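Local coordinates for exopolysaccharide biosynthesis protein (Pantoea stewartii subsp. stewartii DC283, PDB 6TGF) that modifies glycan biofilm, probably by cleaving exopolysaccharide as a hydrolase, and has a parallel beta-helix fold like that of bacteriophage tailspikes, at the interface of chains A and B. Coordinates in Å, arbitrary orientation; residue numbers count along the deposited sequence, not the author numbering. Chains: chain A/B, Exopolysaccharide biosynthesis protein.

The three contacts lie along the length of the elongated molecule. The C-alpha centres of contact 1 and contact 3 are about 53 Å apart, those of contact 1 and contact 2 about 88 Å, and those of contact 2 and contact 3 about 137 Å, so contact 1 falls between the other two. They share no residue or secondary-structure element. Contact 3 joins the N-terminal regions, contact 1 the beta-helical body, and contact 2 interlocks the C-terminal ends by antiparallel strand pairing. Chains A and B thus meet from end to end, as expected for a tailspike-like trimer, and the deposited assembly holds three copies.

Contact 1: the interface of chains A and B. Residues chain A 304; chain B 326-328, 357-359.
A:Tyr304, in a loop of chain A, meets two extended strands of chain B, 327-330 and 356-361, that run side by side in the parallel beta-helix typical of tailspike-like proteins. Its ring plugs into the surface of these strands, probably locking neighbouring beta-helices together in the trimer, and the residue buries 122 Å². With CG anti to its own carbonyl carbon (chi1 -57°), the phenol reaches between B:Trp326 and B:Arg359. On one face, CD1 of the indole sits 3.3 Å above the ring plane of A:Tyr304, over its centre. The indole presents its edge, its five-membered ring turned 60° from the phenol, and one of its own faces is backed by CD2 of B:Phe357. The opposite phenol face receives the aliphatic stem of B:Arg359, whose CD lies 3.8 Å above the plane, offset toward the rim. The arginine chain bends at chi3 (66°), and the guanidinium ends up nearly perpendicular to the phenol. B:Glu328 runs alongside in the opposite direction, its CG and OE2 off the CD2-CE2 rim and displaced toward the B:Arg359 face, with CG 3.7 Å from CE2 of A:Tyr304. Its carboxylate is nearly parallel to the ring. At the hydroxyl end, OH of A:Tyr304 rests over the backbone of strand 356-361, 3.0 Å from the amide N of B:Phe358. That N-H points roughly at right angles to the line between them, so a hydrogen bond is doubtful.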
ATOM      1  N   TYR A 304       4.551  15.073   3.634  1.00 56.65           N
ATOM      2  CA  TYR A 304       4.014  16.221   2.855  1.00 55.02           C
ATOM      3  C   TYR A 304       5.155  16.965   2.150  1.00 53.01           C
ATOM      4  O   TYR A 304       5.237  16.886   0.906  1.00 52.81           O
ATOM      5  CB  TYR A 304       3.230  17.175   3.761  1.00 55.54           C
ATOM      6  CG  TYR A 304       2.089  16.546   4.517  1.00 55.67           C
ATOM      7  CD1 TYR A 304       0.971  16.062   3.855  1.00 55.67           C
ATOM      8  CD2 TYR A 304       2.121  16.445   5.899  1.00 55.92           C
ATOM      9  CE1 TYR A 304      -0.083  15.486   4.546  1.00 55.89           C
ATOM     10  CE2 TYR A 304       1.076  15.872   6.605  1.00 56.13           C
ATOM     11  CZ  TYR A 304      -0.030  15.391   5.925  1.00 56.05           C
ATOM     12  OH  TYR A 304      -1.065  14.828   6.613  1.00 56.20           O
TER
ATOM     13  N   TRP B 326      -1.307  20.865   8.761  1.00 37.50           N
ATOM     14  CA  TRP B 326      -0.572  19.590   8.537  1.00 37.44           C
ATOM     15  C   TRP B 326      -0.072  19.039   9.876  1.00 36.99           C
ATOM     16  O   TRP B 326       0.559  19.805  10.632  1.00 36.90           O
ATOM     17  CB  TRP B 326       0.582  19.797   7.548  1.00 37.95           C
ATOM     18  CG  TRP B 326       0.131  19.999   6.134  1.00 38.59           C
ATOM     19  CD1 TRP B 326      -0.225  19.035   5.237  1.00 38.75           C
ATOM     20  CD2 TRP B 326      -0.013  21.255   5.448  1.00 39.21           C
ATOM     21  NE1 TRP B 326      -0.582  19.599   4.043  1.00 39.18           N
ATOM     22  CE2 TRP B 326      -0.462  20.961   4.142  1.00 39.47           C
ATOM     23  CE3 TRP B 326       0.191  22.593   5.807  1.00 39.61           C
ATOM     24  CZ2 TRP B 326      -0.706  21.958   3.199  1.00 40.03           C
ATOM     25  CZ3 TRP B 326      -0.050  23.576   4.872  1.00 40.13           C
ATOM     26  CH2 TRP B 326      -0.494  23.261   3.587  1.00 40.23           C
ATOM     27  N   VAL B 327      -0.352  17.759  10.147  1.00 36.66           N
ATOM     28  CA  VAL B 327       0.029  17.047  11.404  1.00 36.25           C
ATOM     29  C   VAL B 327       0.600  15.672  11.035  1.00 36.02           C
ATOM     30  O   VAL B 327      -0.026  14.971  10.216  1.00 35.63           O
ATOM     31  CB  VAL B 327      -1.166  16.925  12.370  1.00 36.14           C
ATOM     32  CG1 VAL B 327      -0.805  16.158  13.634  1.00 36.04           C
ATOM     33  CG2 VAL B 327      -1.740  18.287  12.729  1.00 36.32           C
ATOM     34  N   GLU B 328       1.747  15.316  11.623  1.00 36.16           N
ATOM     35  CA  GLU B 328       2.410  13.991  11.480  1.00 36.13           C
ATOM     36  C   GLU B 328       2.738  13.453  12.880  1.00 35.70           C
ATOM     37  O   GLU B 328       3.515  14.114  13.599  1.00 35.67           O
ATOM     38  CB  GLU B 328       3.667  14.107  10.613  1.00 36.69           C
ATOM     39  CG  GLU B 328       3.418  14.751   9.257  1.00 37.38           C
ATOM     40  CD  GLU B 328       4.632  14.855   8.345  1.00 38.12           C
ATOM     41  OE1 GLU B 328       5.749  15.073   8.861  1.00 38.61           O
ATOM     42  OE2 GLU B 328       4.458  14.718   7.116  1.00 38.79           O
ATOM     43  N   PHE B 357      -4.980  18.144   7.489  1.00 34.86           N
ATOM     44  CA  PHE B 357      -4.235  16.994   6.918  1.00 34.22           C
ATOM     45  C   PHE B 357      -3.593  16.229   8.079  1.00 33.45           C
ATOM     46  O   PHE B 357      -3.061  16.886   8.996  1.00 33.46           O
ATOM     47  CB  PHE B 357      -3.184  17.474   5.915  1.00 34.49           C
ATOM     48  CG  PHE B 357      -3.738  18.070   4.645  1.00 34.75           C
ATOM     49  CD1 PHE B 357      -4.041  17.264   3.561  1.00 34.73           C
ATOM     50  CD2 PHE B 357      -3.944  19.434   4.526  1.00 34.99           C
ATOM     51  CE1 PHE B 357      -4.546  17.807   2.388  1.00 34.99           C
ATOM     52  CE2 PHE B 357      -4.447  19.976   3.352  1.00 35.30           C
ATOM     53  CZ  PHE B 357      -4.748  19.161   2.286  1.00 35.22           C
ATOM     54  N   PHE B 358      -3.655  14.894   8.054  1.00 32.66           N
ATOM     55  CA  PHE B 358      -3.115  14.016   9.125  1.00 32.11           C
ATOM     56  C   PHE B 358      -2.428  12.791   8.514  1.00 31.79           C
ATOM     57  O   PHE B 358      -3.029  12.121   7.655  1.00 31.48           O
ATOM     58  CB  PHE B 358      -4.224  13.593  10.090  1.00 31.98           C
ATOM     59  CG  PHE B 358      -3.732  12.848  11.305  1.00 31.72           C
ATOM     60  CD1 PHE B 358      -3.633  11.467  11.299  1.00 31.60           C
ATOM     61  CD2 PHE B 358      -3.353  13.528  12.450  1.00 31.66           C
ATOM     62  CE1 PHE B 358      -3.174  10.781  12.413  1.00 31.53           C
ATOM     63  CE2 PHE B 358      -2.897  12.841  13.566  1.00 31.66           C
ATOM     64  CZ  PHE B 358      -2.808  11.469  13.546  1.00 31.53           C
ATOM     65  N   ARG B 359      -1.197  12.520   8.961  1.00 31.69           N
ATOM     66  CA  ARG B 359      -0.436  11.276   8.675  1.00 31.57           C
ATOM     67  C   ARG B 359      -0.030  10.638  10.007  1.00 30.87           C
ATOM     68  O   ARG B 359       0.659  11.308  10.798  1.00 30.48           O
ATOM     69  CB  ARG B 359       0.778  11.572   7.791  1.00 32.26           C
ATOM     70  CG  ARG B 359       0.426  11.815   6.331  1.00 33.03           C
ATOM     71  CD  ARG B 359       1.647  12.015   5.454  1.00 33.73           C
ATOM     72  NE  ARG B 359       2.461  10.812   5.362  1.00 34.18           N
ATOM     73  CZ  ARG B 359       2.194   9.762   4.585  1.00 34.56           C
ATOM     74  NH1 ARG B 359       1.118   9.745   3.815  1.00 34.68           N
ATOM     75  NH2 ARG B 359       3.012   8.723   4.584  1.00 34.81           N
TER

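Contact 2: the interface of chains A and B. Residues chain A 704, 709, 732, 734; chain B 717, 726-728.
B:Phe717 projects from strand 716-722 into a hydrophobic cluster formed with A:Val709 and A:Phe732, where the C-terminal strands of the two chains interlock, probably tying these ends together. The residue loses 47 Å² to chain A. Methyl CG1 of A:Val709, placed anti to the backbone N (chi1 -171°), lies over the centre of the B:Phe717 ring, 3.6 Å from its centroid in a CH-pi contact, while CG2 reaches toward the CD1 rim. The CE2 edge of B:Phe717 points at the face of A:Phe732 near its CD1 rim, the two ring planes perpendicular, though the modelled closeness there is doubtful. A:Ile734 buries 37 Å² beside this cluster, against strand 725-731. Its CG1, anti to the carbonyl carbon (chi1 -59°), passes the CA of B:Val727 and carries CD1 to the methyl of B:Ala728. There CD1 of A:Ile734 and CD2 of A:Leu704 converge side by side on one side of the alanine, each 3.7 Å from CB of B:Ala728. An antiparallel bridge sets the register: the amide N of A:Phe732 donates to O of B:Ala728 at 2.9 Å, and N of B:Ala728 returns a bond to O of A:Phe732. A second antiparallel bridge is less regular, since N of A:Leu704 approaches O of B:Phe717 from above the carbonyl plane, at 3.2 Å. Water 1 completes that pairing, linking O of A:Leu704 to N of B:Phe717, with 3.0 Å between the water and that N.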
ATOM      1  N   LEU A 704     -60.895 -15.986 -40.975  1.00 68.36           N
ATOM      2  CA  LEU A 704     -61.199 -16.806 -42.177  1.00 69.76           C
ATOM      3  C   LEU A 704     -62.589 -16.451 -42.714  1.00 71.11           C
ATOM      4  O   LEU A 704     -63.490 -16.181 -41.898  1.00 70.69           O
ATOM      5  CB  LEU A 704     -61.113 -18.287 -41.792  1.00 69.63           C
ATOM      6  CG  LEU A 704     -60.374 -19.183 -42.784  1.00 70.02           C
ATOM      7  CD1 LEU A 704     -58.932 -18.742 -42.959  1.00 70.15           C
ATOM      8  CD2 LEU A 704     -60.415 -20.628 -42.331  1.00 70.04           C
ATOM      9  N   VAL A 709     -64.284 -22.550 -46.271  1.00 84.90           N
ATOM     10  CA  VAL A 709     -64.383 -23.627 -45.241  1.00 85.35           C
ATOM     11  C   VAL A 709     -65.476 -24.618 -45.656  1.00 85.50           C
ATOM     12  O   VAL A 709     -66.603 -24.171 -45.953  1.00 85.54           O
ATOM     13  CB  VAL A 709     -64.659 -23.048 -43.839  1.00 85.62           C
ATOM     14  CG1 VAL A 709     -64.540 -24.112 -42.756  1.00 85.54           C
ATOM     15  CG2 VAL A 709     -63.753 -21.869 -43.520  1.00 85.57           C
ATOM     16  N   PHE A 732     -62.321 -27.773 -38.884  1.00 80.28           N
ATOM     17  CA  PHE A 732     -62.979 -28.000 -40.198  1.00 81.92           C
ATOM     18  C   PHE A 732     -61.932 -27.951 -41.313  1.00 83.20           C
ATOM     19  O   PHE A 732     -60.863 -27.338 -41.115  1.00 83.51           O
ATOM     20  CB  PHE A 732     -64.087 -26.970 -40.421  1.00 82.31           C
ATOM     21  CG  PHE A 732     -65.336 -27.217 -39.615  1.00 82.67           C
ATOM     22  CD1 PHE A 732     -65.576 -26.528 -38.435  1.00 82.52           C
ATOM     23  CD2 PHE A 732     -66.272 -28.144 -40.034  1.00 83.36           C
ATOM     24  CE1 PHE A 732     -66.732 -26.749 -37.703  1.00 82.59           C
ATOM     25  CE2 PHE A 732     -67.426 -28.366 -39.296  1.00 83.23           C
ATOM     26  CZ  PHE A 732     -67.653 -27.674 -38.132  1.00 82.84           C
ATOM     27  N   ILE A 734     -60.267 -26.881 -44.954  1.00 88.32           N
ATOM     28  CA  ILE A 734     -60.094 -25.615 -45.722  1.00 89.66           C
ATOM     29  C   ILE A 734     -60.351 -25.926 -47.199  1.00 91.15           C
ATOM     30  O   ILE A 734     -59.626 -26.780 -47.750  1.00 91.38           O
ATOM     31  CB  ILE A 734     -58.685 -25.031 -45.489  1.00 89.69           C
ATOM     32  CG1 ILE A 734     -58.432 -24.733 -44.007  1.00 89.06           C
ATOM     33  CG2 ILE A 734     -58.449 -23.808 -46.365  1.00 89.83           C
ATOM     34  CD1 ILE A 734     -59.130 -23.497 -43.497  1.00 88.69           C
TER
ATOM     35  N   PHE B 717     -64.757 -18.702 -38.438  1.00 78.63           N
ATOM     36  CA  PHE B 717     -63.551 -19.558 -38.278  1.00 77.85           C
ATOM     37  C   PHE B 717     -62.297 -18.681 -38.199  1.00 76.92           C
ATOM     38  O   PHE B 717     -62.360 -17.494 -38.585  1.00 76.84           O
ATOM     39  CB  PHE B 717     -63.422 -20.535 -39.449  1.00 78.21           C
ATOM     40  CG  PHE B 717     -64.617 -21.428 -39.660  1.00 78.60           C
ATOM     41  CD1 PHE B 717     -65.720 -20.982 -40.373  1.00 79.19           C
ATOM     42  CD2 PHE B 717     -64.638 -22.714 -39.148  1.00 78.35           C
ATOM     43  CE1 PHE B 717     -66.821 -21.802 -40.564  1.00 79.26           C
ATOM     44  CE2 PHE B 717     -65.739 -23.531 -39.342  1.00 78.43           C
ATOM     45  CZ  PHE B 717     -66.827 -23.077 -40.049  1.00 78.81           C
ATOM     46  N   THR B 726     -52.665 -26.933 -41.596  1.00 76.75           N
ATOM     47  CA  THR B 726     -53.461 -25.676 -41.537  1.00 76.82           C
ATOM     48  C   THR B 726     -54.947 -26.031 -41.658  1.00 76.98           C
ATOM     49  O   THR B 726     -55.336 -26.568 -42.714  1.00 77.61           O
ATOM     50  CB  THR B 726     -53.038 -24.683 -42.629  1.00 76.89           C
ATOM     51  OG1 THR B 726     -51.615 -24.701 -42.733  1.00 76.51           O
ATOM     52  CG2 THR B 726     -53.511 -23.272 -42.353  1.00 76.85           C
ATOM     53  N   VAL B 727     -55.734 -25.749 -40.615  1.00 76.67           N
ATOM     54  CA  VAL B 727     -57.190 -26.077 -40.533  1.00 76.69           C
ATOM     55  C   VAL B 727     -57.953 -24.843 -40.037  1.00 76.72           C
ATOM     56  O   VAL B 727     -57.298 -23.843 -39.681  1.00 76.70           O
ATOM     57  CB  VAL B 727     -57.434 -27.304 -39.631  1.00 76.54           C
ATOM     58  CG1 VAL B 727     -56.735 -28.544 -40.168  1.00 76.45           C
ATOM     59  CG2 VAL B 727     -57.023 -27.047 -38.189  1.00 76.39           C
ATOM     60  N   ALA B 728     -59.287 -24.923 -40.023  1.00 76.73           N
ATOM     61  CA  ALA B 728     -60.211 -23.854 -39.575  1.00 76.98           C
ATOM     62  C   ALA B 728     -60.741 -24.189 -38.175  1.00 76.74           C
ATOM     63  O   ALA B 728     -61.498 -25.172 -38.054  1.00 76.51           O
ATOM     64  CB  ALA B 728     -61.340 -23.706 -40.566  1.00 77.15           C
TER
HETATM   65  O   HOH W   1     -65.601 -17.389 -40.954  1.00 37.16           O

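Contact 3: the interface of chains A and B. Residues chain A 62; chain B 139-140, 166.
A:Gln62, on helix 61-66, extends its side chain toward B:Val140 and B:Leu166 in the N-terminal region, where A:Gln62, B:Thr139 and B:Val140 lie in the stretch related to the head-binding domains of phage tailspikes. CB and CG make no near contact with these partners and act as a stem that carries the amide away from the helix. CG stands anti to the carbonyl carbon of its own residue (chi1 -75°), and a bend at chi2 (-113°) sends CD and the flat amide toward chain B. From CD the group forks. The oxygen OE1 lies against the backbone of chain B, 3.8 Å from CA of B:Val140. O of B:Thr139 is 3.7 Å from the same OE1. Both oxygens can only accept, so this approach is no hydrogen bond. The nitrogen NE2 turns the other way and meets methyl CD2 of B:Leu166 at 3.9 Å, the two side chains passing at an angle. The partners thus sit off the OE1 and NE2 ends of the amide, with CD2 of B:Leu166 and CA of B:Val140 displaced to the same side of its plane. A:Gln62 buries 59 Å², and B:Val140 and B:Leu166 bury 23 and 20 Å². Through these loose contacts the residues probably help to keep the N-terminal parts of neighbouring chains side by side in the trimer.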
ATOM      1  N   GLN A  62      49.748  28.524  17.391  1.00 65.72           N
ATOM      2  CA  GLN A  62      50.618  28.368  18.589  1.00 65.82           C
ATOM      3  C   GLN A  62      52.009  27.880  18.158  1.00 64.74           C
ATOM      4  O   GLN A  62      53.002  28.402  18.697  1.00 64.77           O
ATOM      5  CB  GLN A  62      49.988  27.391  19.586  1.00 66.83           C
ATOM      6  CG  GLN A  62      48.810  27.969  20.361  1.00 67.61           C
ATOM      7  CD  GLN A  62      49.102  28.140  21.833  1.00 68.41           C
ATOM      8  OE1 GLN A  62      49.832  29.040  22.243  1.00 68.57           O
ATOM      9  NE2 GLN A  62      48.518  27.272  22.645  1.00 68.60           N
TER
ATOM     10  N   THR B 139      53.130  33.984  23.988  1.00 56.86           N
ATOM     11  CA  THR B 139      51.710  34.425  23.931  1.00 55.93           C
ATOM     12  C   THR B 139      50.807  33.213  23.669  1.00 55.30           C
ATOM     13  O   THR B 139      51.095  32.460  22.719  1.00 55.06           O
ATOM     14  CB  THR B 139      51.489  35.503  22.863  1.00 55.98           C
ATOM     15  OG1 THR B 139      52.087  35.062  21.646  1.00 56.45           O
ATOM     16  CG2 THR B 139      52.063  36.846  23.255  1.00 56.03           C
ATOM     17  N   VAL B 140      49.764  33.046  24.489  1.00 54.61           N
ATOM     18  CA  VAL B 140      48.691  32.022  24.315  1.00 54.30           C
ATOM     19  C   VAL B 140      47.597  32.651  23.445  1.00 54.23           C
ATOM     20  O   VAL B 140      47.265  32.062  22.397  1.00 54.38           O
ATOM     21  CB  VAL B 140      48.138  31.534  25.671  1.00 53.81           C
ATOM     22  CG1 VAL B 140      47.163  30.379  25.503  1.00 53.70           C
ATOM     23  CG2 VAL B 140      49.250  31.147  26.636  1.00 53.80           C
ATOM     24  N   LEU B 166      42.728  26.883  26.319  1.00 66.99           N
ATOM     25  CA  LEU B 166      42.189  26.290  25.063  1.00 66.87           C
ATOM     26  C   LEU B 166      40.686  26.018  25.242  1.00 65.56           C
ATOM     27  O   LEU B 166      40.002  26.897  25.808  1.00 65.50           O
ATOM     28  CB  LEU B 166      42.970  25.013  24.722  1.00 67.82           C
ATOM     29  CG  LEU B 166      44.495  25.134  24.671  1.00 68.56           C
ATOM     30  CD1 LEU B 166      45.111  23.853  24.125  1.00 69.04           C
ATOM     31  CD2 LEU B 166      44.937  26.329  23.838  1.00 68.85           C
TER